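PDB 6KTY: flagellar hook-associated protein 2 from Bdellovibrio bacteriovorus, which probably caps the growing tip of the flagellar filament and promotes flagellin polymerisation there, keeping subunits from leaking out unassembled. Local coordinates for residues 31-40 with 180-191; 71-79 with 89-97. All coordinates share one frame; numbering follows the deposited sequence.

This chain is one piece of the longer cap protein. After two short strands, 12-13 and 19-21, it runs through strand 32-39, the middle strand of a five-stranded antiparallel sheet. It leaves for a second body of strands, returns for strands 153-157 and 160-164, and then runs on to 180-191. There contact 1 closes the long loop of 139 residues. Contact 2 is nested inside that loop. It closes a short loop of nine residues, mostly helical, and sets strand 71-77 of a three-stranded sheet against the end of helix 84-94. The centres of contact 1 and contact 2 are about 37 Å apart. They lie on opposite sides of the chain's centre, nearest atoms about 17 Å apart.

Contact 1 (31-40 with 180-191); sequences GDYAIEVVQL and FKSAAPGREIRL
The Tyr33 ring has the carbonyl O of Leu191 at its edge, near its plane. Val37 CG2 approaches the Phe180 ring obliquely, 4.1 Å from CD1. The Asp32 carboxylate stands almost perpendicular to the Arg190 guanidinium, their planes 89° apart. OD1 of Asp32 makes a long salt bridge to NH1 of Arg190 at 3.6 Å; NH2 of Arg190 has a second acid, Asp179 of the second subunit. On the opposite face of the sheet from Arg190, Ile35 and Leu191 cross at about a right angle, CG1 of Ile35 tight on CD2 of Leu191 at 3.4 Å. Glu36 has CG anti to the backbone N (chi1 -172°), and its extended chain reaches the type II beta turn from Ala184 to Arg187. There OE2 of Glu36 accepts from N of Gly186 at 2.6 Å, from above the carboxylate plane. Val37 O takes N of Ala184 at 2.7 Å, and one water joins Val37 N to the carbonyls of Ala184 and Arg187. Tyr33 with Leu191 and Ile35 with Ile189 are hydrogen-bonded pairs; Ala34 with Arg190 is non-hydrogen-bonded. This is the pairing of neighbouring strands 32-39 and 189-192 in the antiparallel sheet, the former ending in a classic beta bulge, Val38 and Gln39 facing Lys154.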
ATOM      1  N   GLY A  31      20.028  15.198  -7.903  1.00 61.05           N
ATOM      2  CA  GLY A  31      18.812  15.912  -7.536  1.00 59.59           C
ATOM      3  C   GLY A  31      17.829  15.131  -6.682  1.00 57.35           C
ATOM      4  O   GLY A  31      18.158  14.079  -6.136  1.00 57.77           O
ATOM      5  N   ASP A  32      16.630  15.700  -6.577  1.00 55.54           N
ATOM      6  CA  ASP A  32      15.524  15.223  -5.753  1.00 53.56           C
ATOM      7  C   ASP A  32      14.422  14.978  -6.756  1.00 50.86           C
ATOM      8  O   ASP A  32      13.954  15.920  -7.414  1.00 50.94           O
ATOM      9  CB  ASP A  32      15.114  16.326  -4.747  1.00 54.33           C
ATOM     10  CG  ASP A  32      13.869  15.968  -3.886  1.00 55.65           C
ATOM     11  OD1 ASP A  32      13.393  14.795  -3.839  1.00 56.75           O
ATOM     12  OD2 ASP A  32      13.369  16.907  -3.218  1.00 59.54           O
ATOM     13  N   TYR A  33      14.023  13.716  -6.895  1.00 47.34           N
ATOM     14  CA  TYR A  33      13.092  13.326  -7.942  1.00 44.98           C
ATOM     15  C   TYR A  33      11.854  12.673  -7.317  1.00 41.99           C
ATOM     16  O   TYR A  33      11.971  11.820  -6.455  1.00 40.90           O
ATOM     17  CB  TYR A  33      13.803  12.387  -8.924  1.00 45.46           C
ATOM     18  CG  TYR A  33      14.928  13.076  -9.699  1.00 46.61           C
ATOM     19  CD1 TYR A  33      14.632  13.897 -10.771  1.00 47.10           C
ATOM     20  CD2 TYR A  33      16.279  12.906  -9.354  1.00 46.47           C
ATOM     21  CE1 TYR A  33      15.632  14.546 -11.487  1.00 50.46           C
ATOM     22  CE2 TYR A  33      17.304  13.567 -10.075  1.00 48.71           C
ATOM     23  CZ  TYR A  33      16.955  14.379 -11.145  1.00 50.29           C
ATOM     24  OH  TYR A  33      17.883  15.034 -11.918  1.00 53.97           O
ATOM     25  N   ALA A  34      10.675  13.133  -7.713  1.00 39.50           N
ATOM     26  CA  ALA A  34       9.425  12.646  -7.128  1.00 37.41           C
ATOM     27  C   ALA A  34       8.676  11.880  -8.204  1.00 35.75           C
ATOM     28  O   ALA A  34       8.224  12.486  -9.188  1.00 35.05           O
ATOM     29  CB  ALA A  34       8.601  13.791  -6.639  1.00 38.23           C
ATOM     30  N   ILE A  35       8.561  10.557  -8.020  1.00 33.65           N
ATOM     31  CA  ILE A  35       7.939   9.681  -9.017  1.00 32.14           C
ATOM     32  C   ILE A  35       6.898   8.816  -8.366  1.00 30.52           C
ATOM     33  O   ILE A  35       7.162   8.188  -7.332  1.00 30.04           O
ATOM     34  CB  ILE A  35       8.957   8.737  -9.705  1.00 32.98           C
ATOM     35  CG1 ILE A  35      10.034   9.521 -10.430  1.00 35.60           C
ATOM     36  CG2 ILE A  35       8.269   7.858 -10.750  1.00 33.75           C
ATOM     37  CD1 ILE A  35       9.507  10.543 -11.429  1.00 38.53           C
ATOM     38  N   GLU A  36       5.731   8.798  -9.002  1.00 29.22           N
ATOM     39  CA  GLU A  36       4.615   7.958  -8.662  1.00 28.31           C
ATOM     40  C   GLU A  36       4.268   7.036  -9.840  1.00 27.27           C
ATOM     41  O   GLU A  36       3.973   7.519 -10.944  1.00 26.66           O
ATOM     42  CB  GLU A  36       3.406   8.842  -8.390  1.00 28.42           C
ATOM     43  CG  GLU A  36       2.238   8.082  -7.831  1.00 27.72           C
ATOM     44  CD  GLU A  36       1.048   8.959  -7.536  1.00 29.29           C
ATOM     45  OE1 GLU A  36       1.249  10.151  -7.268  1.00 30.71           O
ATOM     46  OE2 GLU A  36      -0.091   8.447  -7.522  1.00 31.26           O
ATOM     47  N   VAL A  37       4.276   5.728  -9.613  1.00 25.67           N
ATOM     48  CA  VAL A  37       3.814   4.797 -10.655  1.00 24.16           C
ATOM     49  C   VAL A  37       2.309   4.576 -10.486  1.00 24.00           C
ATOM     50  O   VAL A  37       1.874   3.874  -9.551  1.00 23.21           O
ATOM     51  CB  VAL A  37       4.537   3.471 -10.589  1.00 24.89           C
ATOM     52  CG1 VAL A  37       4.094   2.596 -11.812  1.00 23.20           C
ATOM     53  CG2 VAL A  37       6.012   3.692 -10.531  1.00 24.77           C
ATOM     54  N   VAL A  38       1.512   5.212 -11.349  1.00 23.61           N
ATOM     55  CA  VAL A  38       0.053   5.140 -11.264  1.00 25.23           C
ATOM     56  C   VAL A  38      -0.436   3.805 -11.857  1.00 26.32           C
ATOM     57  O   VAL A  38      -1.210   3.114 -11.238  1.00 25.97           O
ATOM     58  CB  VAL A  38      -0.643   6.362 -11.925  1.00 25.45           C
ATOM     59  CG1 VAL A  38      -2.147   6.238 -11.828  1.00 29.00           C
ATOM     60  CG2 VAL A  38      -0.200   7.670 -11.193  1.00 25.23           C
ATOM     61  N   GLN A  39       0.069   3.433 -13.023  1.00 27.58           N
ATOM     62  CA  GLN A  39      -0.332   2.175 -13.665  1.00 29.19           C
ATOM     63  C   GLN A  39       0.856   1.651 -14.437  1.00 27.90           C
ATOM     64  O   GLN A  39       1.568   2.445 -15.077  1.00 27.40           O
ATOM     65  CB  GLN A  39      -1.491   2.531 -14.592  1.00 31.13           C
ATOM     66  CG  GLN A  39      -1.952   1.493 -15.547  1.00 34.36           C
ATOM     67  CD  GLN A  39      -2.955   2.105 -16.510  1.00 36.93           C
ATOM     68  OE1 GLN A  39      -4.087   2.387 -16.126  1.00 35.65           O
ATOM     69  NE2 GLN A  39      -2.535   2.326 -17.765  1.00 35.41           N
ATOM     70  N   LEU A  40       1.100   0.347 -14.390  1.00 26.68           N
ATOM     71  CA  LEU A  40       2.130  -0.219 -15.229  1.00 27.71           C
ATOM     72  C   LEU A  40       1.666  -0.168 -16.687  1.00 27.87           C
ATOM     73  O   LEU A  40       0.473  -0.127 -16.974  1.00 26.81           O
ATOM     74  CB  LEU A  40       2.440  -1.657 -14.838  1.00 27.81           C
ATOM     75  CG  LEU A  40       3.052  -1.862 -13.454  1.00 27.35           C
ATOM     76  CD1 LEU A  40       3.121  -3.363 -13.208  1.00 27.90           C
ATOM     77  CD2 LEU A  40       4.457  -1.243 -13.289  1.00 26.90           C
ATOM     78  N   PHE A 180      10.135   0.254 -13.543  1.00 30.85           N
ATOM     79  CA  PHE A 180       8.991   0.236 -12.641  1.00 30.71           C
ATOM     80  C   PHE A 180       8.724  -1.206 -12.197  1.00 30.54           C
ATOM     81  O   PHE A 180       8.467  -2.089 -13.044  1.00 30.97           O
ATOM     82  CB  PHE A 180       7.749   0.862 -13.308  1.00 30.01           C
ATOM     83  CG  PHE A 180       8.048   2.139 -14.018  1.00 32.52           C
ATOM     84  CD1 PHE A 180       8.871   3.093 -13.434  1.00 34.96           C
ATOM     85  CD2 PHE A 180       7.531   2.393 -15.277  1.00 34.88           C
ATOM     86  CE1 PHE A 180       9.174   4.281 -14.094  1.00 36.77           C
ATOM     87  CE2 PHE A 180       7.841   3.563 -15.943  1.00 35.93           C
ATOM     88  CZ  PHE A 180       8.679   4.503 -15.353  1.00 37.00           C
ATOM     89  N   LYS A 181       8.775  -1.447 -10.890  1.00 30.34           N
ATOM     90  CA  LYS A 181       8.573  -2.816 -10.350  1.00 30.28           C
ATOM     91  C   LYS A 181       7.116  -3.143  -9.990  1.00 29.40           C
ATOM     92  O   LYS A 181       6.725  -4.313  -9.934  1.00 30.95           O
ATOM     93  CB  LYS A 181       9.415  -3.005  -9.125  1.00 31.01           C
ATOM     94  CG  LYS A 181      10.868  -2.646  -9.243  1.00 32.93           C
ATOM     95  CD  LYS A 181      11.548  -3.526 -10.221  1.00 35.41           C
ATOM     96  CE  LYS A 181      13.038  -3.432 -10.083  1.00 36.82           C
ATOM     97  NZ  LYS A 181      13.709  -4.244 -11.129  1.00 39.81           N
ATOM     98  N   SER A 182       6.327  -2.125  -9.684  1.00 28.00           N
ATOM     99  CA  SER A 182       4.915  -2.294  -9.344  1.00 26.50           C
ATOM    100  C   SER A 182       4.178  -1.000  -9.521  1.00 26.59           C
ATOM    101  O   SER A 182       4.791   0.047  -9.504  1.00 27.61           O
ATOM    102  CB  SER A 182       4.764  -2.803  -7.880  1.00 26.71           C
ATOM    103  OG  SER A 182       5.282  -1.883  -6.927  1.00 26.92           O
ATOM    104  N   ALA A 183       2.861  -1.066  -9.679  1.00 26.99           N
ATOM    105  CA  ALA A 183       2.003   0.116  -9.710  1.00 27.25           C
ATOM    106  C   ALA A 183       1.616   0.439  -8.271  1.00 27.24           C
ATOM    107  O   ALA A 183       1.326  -0.452  -7.492  1.00 27.02           O
ATOM    108  CB  ALA A 183       0.763  -0.155 -10.529  1.00 27.29           C
ATOM    109  N   ALA A 184       1.644   1.708  -7.892  1.00 26.66           N
ATOM    110  CA  ALA A 184       1.237   2.041  -6.522  1.00 27.66           C
ATOM    111  C   ALA A 184       0.602   3.396  -6.525  1.00 28.15           C
ATOM    112  O   ALA A 184       1.227   4.390  -6.149  1.00 27.41           O
ATOM    113  CB  ALA A 184       2.416   1.970  -5.578  1.00 27.97           C
ATOM    114  N   PRO A 185      -0.634   3.457  -7.043  1.00 30.17           N
ATOM    115  CA  PRO A 185      -1.261   4.754  -7.229  1.00 31.57           C
ATOM    116  C   PRO A 185      -1.367   5.465  -5.891  1.00 32.72           C
ATOM    117  O   PRO A 185      -1.673   4.827  -4.886  1.00 34.41           O
ATOM    118  CB  PRO A 185      -2.659   4.417  -7.814  1.00 32.01           C
ATOM    119  CG  PRO A 185      -2.795   2.934  -7.805  1.00 31.44           C
ATOM    120  CD  PRO A 185      -1.466   2.322  -7.496  1.00 30.77           C
ATOM    121  N   GLY A 186      -1.073   6.760  -5.841  1.00 33.26           N
ATOM    122  CA  GLY A 186      -1.141   7.496  -4.560  1.00 33.88           C
ATOM    123  C   GLY A 186       0.059   7.315  -3.619  1.00 32.99           C
ATOM    124  O   GLY A 186       0.040   7.806  -2.489  1.00 35.68           O
ATOM    125  N   ARG A 187       1.087   6.617  -4.076  1.00 29.99           N
ATOM    126  CA  ARG A 187       2.295   6.366  -3.310  1.00 29.21           C
ATOM    127  C   ARG A 187       3.498   6.977  -4.059  1.00 28.23           C
ATOM    128  O   ARG A 187       4.323   6.275  -4.707  1.00 27.61           O
ATOM    129  CB  ARG A 187       2.501   4.863  -3.104  1.00 28.87           C
ATOM    130  CG  ARG A 187       1.334   4.125  -2.390  1.00 29.48           C
ATOM    131  CD  ARG A 187       1.448   4.034  -0.879  1.00 30.08           C
ATOM    132  NE  ARG A 187       2.398   2.997  -0.458  1.00 29.85           N
ATOM    133  CZ  ARG A 187       3.680   3.199  -0.172  1.00 32.85           C
ATOM    134  NH1 ARG A 187       4.216   4.421  -0.188  1.00 33.41           N
ATOM    135  NH2 ARG A 187       4.440   2.174   0.170  1.00 33.99           N
ATOM    136  N   GLU A 188       3.615   8.286  -3.936  1.00 28.51           N
ATOM    137  CA  GLU A 188       4.729   9.010  -4.481  1.00 28.76           C
ATOM    138  C   GLU A 188       6.012   8.573  -3.768  1.00 29.08           C
ATOM    139  O   GLU A 188       6.056   8.468  -2.515  1.00 29.75           O
ATOM    140  CB  GLU A 188       4.494  10.521  -4.358  1.00 30.10           C
ATOM    141  CG  GLU A 188       5.426  11.357  -5.212  1.00 29.20           C
ATOM    142  CD  GLU A 188       5.080  12.850  -5.208  1.00 35.54           C
ATOM    143  OE1 GLU A 188       4.605  13.357  -4.168  1.00 33.68           O
ATOM    144  OE2 GLU A 188       5.320  13.534  -6.250  1.00 40.43           O
ATOM    145  N   ILE A 189       7.034   8.286  -4.560  1.00 28.65           N
ATOM    146  CA  ILE A 189       8.335   7.775  -4.073  1.00 31.08           C
ATOM    147  C   ILE A 189       9.353   8.889  -4.317  1.00 32.43           C
ATOM    148  O   ILE A 189       9.314   9.567  -5.369  1.00 32.67           O
ATOM    149  CB  ILE A 189       8.822   6.528  -4.856  1.00 30.59           C
ATOM    150  CG1 ILE A 189       7.750   5.419  -4.913  1.00 32.23           C
ATOM    151  CG2 ILE A 189      10.104   5.977  -4.285  1.00 33.90           C
ATOM    152  CD1 ILE A 189       6.959   5.259  -3.666  1.00 32.01           C
ATOM    153  N   ARG A 190      10.263   9.080  -3.361  1.00 33.47           N
ATOM    154  CA  ARG A 190      11.367   9.995  -3.560  1.00 34.80           C
ATOM    155  C   ARG A 190      12.632   9.216  -3.969  1.00 35.65           C
ATOM    156  O   ARG A 190      12.941   8.200  -3.383  1.00 35.50           O
ATOM    157  CB  ARG A 190      11.629  10.808  -2.290  1.00 36.35           C
ATOM    158  CG  ARG A 190      10.597  11.904  -2.021  1.00 38.07           C
ATOM    159  CD  ARG A 190      11.273  13.107  -1.359  1.00 42.83           C
ATOM    160  NE  ARG A 190      12.018  12.641  -0.211  1.00 45.99           N
ATOM    161  CZ  ARG A 190      13.170  13.121   0.235  1.00 47.86           C
ATOM    162  NH1 ARG A 190      13.799  14.135  -0.342  1.00 50.35           N
ATOM    163  NH2 ARG A 190      13.702  12.553   1.294  1.00 49.92           N
ATOM    164  N   LEU A 191      13.309   9.706  -5.007  1.00 36.26           N
ATOM    165  CA  LEU A 191      14.508   9.108  -5.556  1.00 37.64           C
ATOM    166  C   LEU A 191      15.622  10.145  -5.421  1.00 40.00           C
ATOM    167  O   LEU A 191      15.366  11.344  -5.524  1.00 39.63           O
ATOM    168  CB  LEU A 191      14.308   8.843  -7.035  1.00 37.13           C
ATOM    169  CG  LEU A 191      13.420   7.697  -7.556  1.00 37.06           C
ATOM    170  CD1 LEU A 191      12.542   7.044  -6.553  1.00 32.93           C
ATOM    171  CD2 LEU A 191      12.604   8.179  -8.730  1.00 35.81           C
TER
HETATM  172  O   HOH W   1       5.260  12.843  -8.843  1.00 27.17           O
HETATM  173  O   HOH W   2       3.977   5.030  -6.864  1.00 22.10           O

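Contact 2 (71-79 with 89-97)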
ATOM      1  N   GLY A  71       0.933  -6.314 -38.725  1.00 44.02           N
ATOM      2  CA  GLY A  71      -0.074  -6.700 -39.704  1.00 45.86           C
ATOM      3  C   GLY A  71      -0.954  -7.840 -39.221  1.00 43.83           C
ATOM      4  O   GLY A  71      -0.876  -8.264 -38.056  1.00 41.24           O
ATOM      5  N   THR A  72      -1.799  -8.331 -40.124  1.00 45.02           N
ATOM      6  CA  THR A  72      -2.735  -9.376 -39.822  1.00 44.29           C
ATOM      7  C   THR A  72      -1.983 -10.692 -39.751  1.00 44.51           C
ATOM      8  O   THR A  72      -1.228 -11.028 -40.668  1.00 45.90           O
ATOM      9  CB  THR A  72      -3.816  -9.518 -40.916  1.00 47.60           C
ATOM     10  OG1 THR A  72      -4.483  -8.263 -41.098  1.00 48.79           O
ATOM     11  CG2 THR A  72      -4.830 -10.603 -40.517  1.00 47.76           C
ATOM     12  N   LYS A  73      -2.210 -11.446 -38.680  1.00 42.06           N
ATOM     13  CA  LYS A  73      -1.576 -12.745 -38.514  1.00 43.38           C
ATOM     14  C   LYS A  73      -2.660 -13.794 -38.311  1.00 43.95           C
ATOM     15  O   LYS A  73      -3.584 -13.608 -37.524  1.00 42.47           O
ATOM     16  CB  LYS A  73      -0.579 -12.739 -37.347  1.00 41.42           C
ATOM     17  CG  LYS A  73       0.484 -11.645 -37.414  1.00 42.26           C
ATOM     18  CD  LYS A  73       1.507 -11.887 -38.502  1.00 46.43           C
ATOM     19  CE  LYS A  73       2.594 -10.837 -38.498  1.00 47.28           C
ATOM     20  NZ  LYS A  73       3.368 -10.852 -39.772  1.00 52.03           N
ATOM     21  N   GLU A  74      -2.577 -14.879 -39.067  1.00 47.61           N
ATOM     22  CA  GLU A  74      -3.541 -15.959 -38.952  1.00 48.50           C
ATOM     23  C   GLU A  74      -2.788 -17.210 -38.588  1.00 47.97           C
ATOM     24  O   GLU A  74      -2.020 -17.690 -39.416  1.00 51.62           O
ATOM     25  CB  GLU A  74      -4.311 -16.139 -40.265  1.00 51.87           C
ATOM     26  CG  GLU A  74      -5.330 -15.016 -40.511  1.00 55.46           C
ATOM     27  CD  GLU A  74      -6.155 -15.192 -41.779  1.00 63.65           C
ATOM     28  OE1 GLU A  74      -6.471 -16.354 -42.150  1.00 67.74           O
ATOM     29  OE2 GLU A  74      -6.509 -14.159 -42.402  1.00 68.01           O
ATOM     30  N   VAL A  75      -3.034 -17.739 -37.378  1.00 44.41           N
ATOM     31  CA  VAL A  75      -2.357 -18.941 -36.875  1.00 43.83           C
ATOM     32  C   VAL A  75      -3.226 -20.171 -37.151  1.00 44.65           C
ATOM     33  O   VAL A  75      -4.378 -20.232 -36.734  1.00 41.70           O
ATOM     34  CB  VAL A  75      -2.055 -18.828 -35.355  1.00 41.19           C
ATOM     35  CG1 VAL A  75      -1.626 -20.177 -34.763  1.00 42.18           C
ATOM     36  CG2 VAL A  75      -0.967 -17.765 -35.104  1.00 40.00           C
ATOM     37  N   TYR A  76      -2.653 -21.123 -37.877  1.00 47.88           N
ATOM     38  CA  TYR A  76      -3.373 -22.300 -38.365  1.00 50.24           C
ATOM     39  C   TYR A  76      -3.456 -23.382 -37.296  1.00 47.93           C
ATOM     40  O   TYR A  76      -2.431 -23.898 -36.831  1.00 47.81           O
ATOM     41  CB  TYR A  76      -2.680 -22.875 -39.597  1.00 54.29           C
ATOM     42  CG  TYR A  76      -2.433 -21.870 -40.715  1.00 60.19           C
ATOM     43  CD1 TYR A  76      -3.448 -21.002 -41.149  1.00 63.56           C
ATOM     44  CD2 TYR A  76      -1.180 -21.770 -41.333  1.00 64.59           C
ATOM     45  CE1 TYR A  76      -3.224 -20.071 -42.173  1.00 65.69           C
ATOM     46  CE2 TYR A  76      -0.951 -20.851 -42.349  1.00 67.25           C
ATOM     47  CZ  TYR A  76      -1.976 -20.009 -42.769  1.00 68.81           C
ATOM     48  OH  TYR A  76      -1.750 -19.103 -43.789  1.00 70.74           O
ATOM     49  N   ILE A  77      -4.682 -23.762 -36.952  1.00 46.77           N
ATOM     50  CA  ILE A  77      -4.908 -24.801 -35.953  1.00 44.45           C
ATOM     51  C   ILE A  77      -5.215 -26.143 -36.625  1.00 47.20           C
ATOM     52  O   ILE A  77      -6.227 -26.334 -37.299  1.00 46.76           O
ATOM     53  CB  ILE A  77      -5.981 -24.385 -34.975  1.00 42.61           C
ATOM     54  CG1 ILE A  77      -5.520 -23.096 -34.264  1.00 40.55           C
ATOM     55  CG2 ILE A  77      -6.256 -25.511 -33.967  1.00 39.54           C
ATOM     56  CD1 ILE A  77      -4.123 -23.219 -33.658  1.00 41.04           C
ATOM     57  N   ASN A  78      -4.270 -27.048 -36.443  1.00 48.32           N
ATOM     58  CA  ASN A  78      -4.330 -28.359 -36.994  1.00 51.38           C
ATOM     59  C   ASN A  78      -5.133 -29.276 -36.057  1.00 50.69           C
ATOM     60  O   ASN A  78      -4.826 -29.398 -34.875  1.00 47.50           O
ATOM     61  CB  ASN A  78      -2.907 -28.837 -37.187  1.00 53.55           C
ATOM     62  CG  ASN A  78      -2.839 -30.173 -37.797  1.00 55.64           C
ATOM     63  OD1 ASN A  78      -3.746 -30.982 -37.626  1.00 59.68           O
ATOM     64  ND2 ASN A  78      -1.761 -30.441 -38.499  1.00 56.78           N
ATOM     65  N   GLY A  79      -6.173 -29.904 -36.607  1.00 53.43           N
ATOM     66  CA  GLY A  79      -6.985 -30.869 -35.871  1.00 53.48           C
ATOM     67  C   GLY A  79      -6.157 -31.935 -35.174  1.00 53.93           C
ATOM     68  O   GLY A  79      -6.547 -32.417 -34.116  1.00 54.13           O
ATOM     69  N   LYS A  89       0.693 -24.464 -27.866  1.00 29.68           N
ATOM     70  CA  LYS A  89       2.017 -24.754 -28.438  1.00 32.49           C
ATOM     71  C   LYS A  89       2.142 -24.226 -29.893  1.00 32.80           C
ATOM     72  O   LYS A  89       3.186 -23.754 -30.260  1.00 32.22           O
ATOM     73  CB  LYS A  89       2.389 -26.260 -28.348  1.00 35.25           C
ATOM     74  CG  LYS A  89       2.675 -26.691 -26.879  1.00 37.45           C
ATOM     75  CD  LYS A  89       2.855 -28.184 -26.744  1.00 43.49           C
ATOM     76  CE  LYS A  89       3.295 -28.634 -25.331  1.00 45.73           C
ATOM     77  NZ  LYS A  89       2.483 -28.066 -24.176  1.00 43.10           N
ATOM     78  N   GLN A  90       1.066 -24.306 -30.685  1.00 33.32           N
ATOM     79  CA  GLN A  90       1.062 -23.849 -32.100  1.00 35.25           C
ATOM     80  C   GLN A  90       1.113 -22.311 -32.195  1.00 34.17           C
ATOM     81  O   GLN A  90       1.775 -21.756 -33.061  1.00 34.33           O
ATOM     82  CB  GLN A  90      -0.190 -24.367 -32.844  1.00 36.65           C
ATOM     83  CG  GLN A  90      -0.237 -25.897 -33.033  1.00 39.65           C
ATOM     84  CD  GLN A  90      -1.478 -26.423 -33.813  1.00 44.57           C
ATOM     85  OE1 GLN A  90      -1.597 -26.226 -35.036  1.00 46.34           O
ATOM     86  NE2 GLN A  90      -2.357 -27.170 -33.118  1.00 43.31           N
ATOM     87  N   ILE A  91       0.409 -21.620 -31.297  1.00 32.15           N
ATOM     88  CA  ILE A  91       0.512 -20.152 -31.218  1.00 31.18           C
ATOM     89  C   ILE A  91       1.942 -19.804 -30.864  1.00 31.82           C
ATOM     90  O   ILE A  91       2.541 -18.995 -31.551  1.00 33.27           O
ATOM     91  CB  ILE A  91      -0.483 -19.491 -30.242  1.00 29.04           C
ATOM     92  CG1 ILE A  91      -1.931 -19.659 -30.733  1.00 29.73           C
ATOM     93  CG2 ILE A  91      -0.198 -18.017 -30.069  1.00 28.66           C
ATOM     94  CD1 ILE A  91      -3.046 -19.338 -29.662  1.00 26.05           C
ATOM     95  N   ASN A  92       2.535 -20.441 -29.856  1.00 31.28           N
ATOM     96  CA  ASN A  92       3.911 -20.083 -29.527  1.00 32.30           C
ATOM     97  C   ASN A  92       4.866 -20.403 -30.706  1.00 35.45           C
ATOM     98  O   ASN A  92       5.726 -19.592 -31.038  1.00 36.31           O
ATOM     99  CB  ASN A  92       4.381 -20.759 -28.241  1.00 32.68           C
ATOM    100  CG  ASN A  92       3.704 -20.186 -27.002  1.00 32.26           C
ATOM    101  OD1 ASN A  92       3.340 -18.997 -26.974  1.00 29.69           O
ATOM    102  ND2 ASN A  92       3.506 -21.032 -25.972  1.00 30.17           N
ATOM    103  N   ALA A  93       4.684 -21.553 -31.364  1.00 35.61           N
ATOM    104  CA  ALA A  93       5.612 -21.959 -32.433  1.00 39.15           C
ATOM    105  C   ALA A  93       5.450 -21.086 -33.675  1.00 40.35           C
ATOM    106  O   ALA A  93       6.357 -20.997 -34.467  1.00 42.68           O
ATOM    107  CB  ALA A  93       5.425 -23.425 -32.800  1.00 39.79           C
ATOM    108  N   ALA A  94       4.292 -20.452 -33.848  1.00 38.72           N
ATOM    109  CA  ALA A  94       4.068 -19.567 -34.987  1.00 39.97           C
ATOM    110  C   ALA A  94       4.980 -18.338 -34.973  1.00 41.60           C
ATOM    111  O   ALA A  94       5.206 -17.727 -36.012  1.00 43.77           O
ATOM    112  CB  ALA A  94       2.617 -19.125 -35.014  1.00 37.84           C
ATOM    113  N   ASN A  95       5.435 -17.915 -33.790  1.00 40.45           N
ATOM    114  CA  ASN A  95       6.356 -16.776 -33.699  1.00 41.07           C
ATOM    115  C   ASN A  95       5.746 -15.475 -34.290  1.00 39.78           C
ATOM    116  O   ASN A  95       6.375 -14.791 -35.066  1.00 40.59           O
ATOM    117  CB  ASN A  95       7.702 -17.133 -34.367  1.00 44.68           C
ATOM    118  CG  ASN A  95       8.877 -16.301 -33.824  1.00 47.21           C
ATOM    119  OD1 ASN A  95       9.035 -16.154 -32.614  1.00 50.47           O
ATOM    120  ND2 ASN A  95       9.680 -15.752 -34.709  1.00 44.91           N
ATOM    121  N   VAL A  96       4.509 -15.164 -33.929  1.00 37.47           N
ATOM    122  CA  VAL A  96       3.827 -13.994 -34.494  1.00 38.32           C
ATOM    123  C   VAL A  96       3.704 -12.822 -33.486  1.00 36.34           C
ATOM    124  O   VAL A  96       2.806 -11.986 -33.605  1.00 36.45           O
ATOM    125  CB  VAL A  96       2.443 -14.397 -35.080  1.00 38.30           C
ATOM    126  CG1 VAL A  96       2.662 -15.323 -36.270  1.00 42.53           C
ATOM    127  CG2 VAL A  96       1.565 -15.046 -34.023  1.00 36.42           C
ATOM    128  N   GLY A  97       4.595 -12.780 -32.495  1.00 35.83           N
ATOM    129  CA  GLY A  97       4.615 -11.721 -31.488  1.00 34.95           C
ATOM    130  C   GLY A  97       3.677 -11.973 -30.316  1.00 33.65           C
ATOM    131  O   GLY A  97       3.331 -11.026 -29.591  1.00 32.61           O
TER
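Val75 is the centre of the apolar part of this contact, and its two methyls do different work. CG1 meets CG1 of Ile91 at 4.1 Å, the two side chains crossing at about a right angle. CG2 lies on the methyl CB of Ala94 at 3.8 Å and on CG2 of Val96 at 3.9 Å. Val96 comes just after the helix, where Asn95 has turned the chain with a positive phi. Lys73 adds only the carbon part of its chain: it runs past Val96 in the opposite direction, its CG 4.1 Å from CB of Val96. At the other end, CD1 of Ile77 touches the amide carbon CD of Gln90 at 4.2 Å.

A single hydrogen bond crosses the contact. N of Asn78 donates to OE1 of Gln90 at 3.1 Å, nearly straight at 170°. The donor lies in the carbonyl plane of the amide, on a lone pair. The Gln90 chain is extended beyond CG (chi2 -179°), which carries its amide out from the helix to the end of the strand. OE1 of Gln90 is also 3.1 Å from O of Tyr76. Both are acceptors, so this closeness is not a bond and is probably mildly unfavourable.

The strand and helix segments run at 136° to each other, their axes 8.5 Å apart at the closest. Strand 71-77 is hydrogen-bonded to strand 63-68 in the three-stranded sheet. Ile91 also packs on strands 98-104 and 113-119 of the four-stranded sheet, so the helix lies between that sheet and the three-stranded one. Apolar contacts from Ile91, Ala94 and Val96 meet Val75, but they carry no direction. The one directed bond, from Asn78 N to Gln90 OE1, probably does most to fix how the helix sits along the strand.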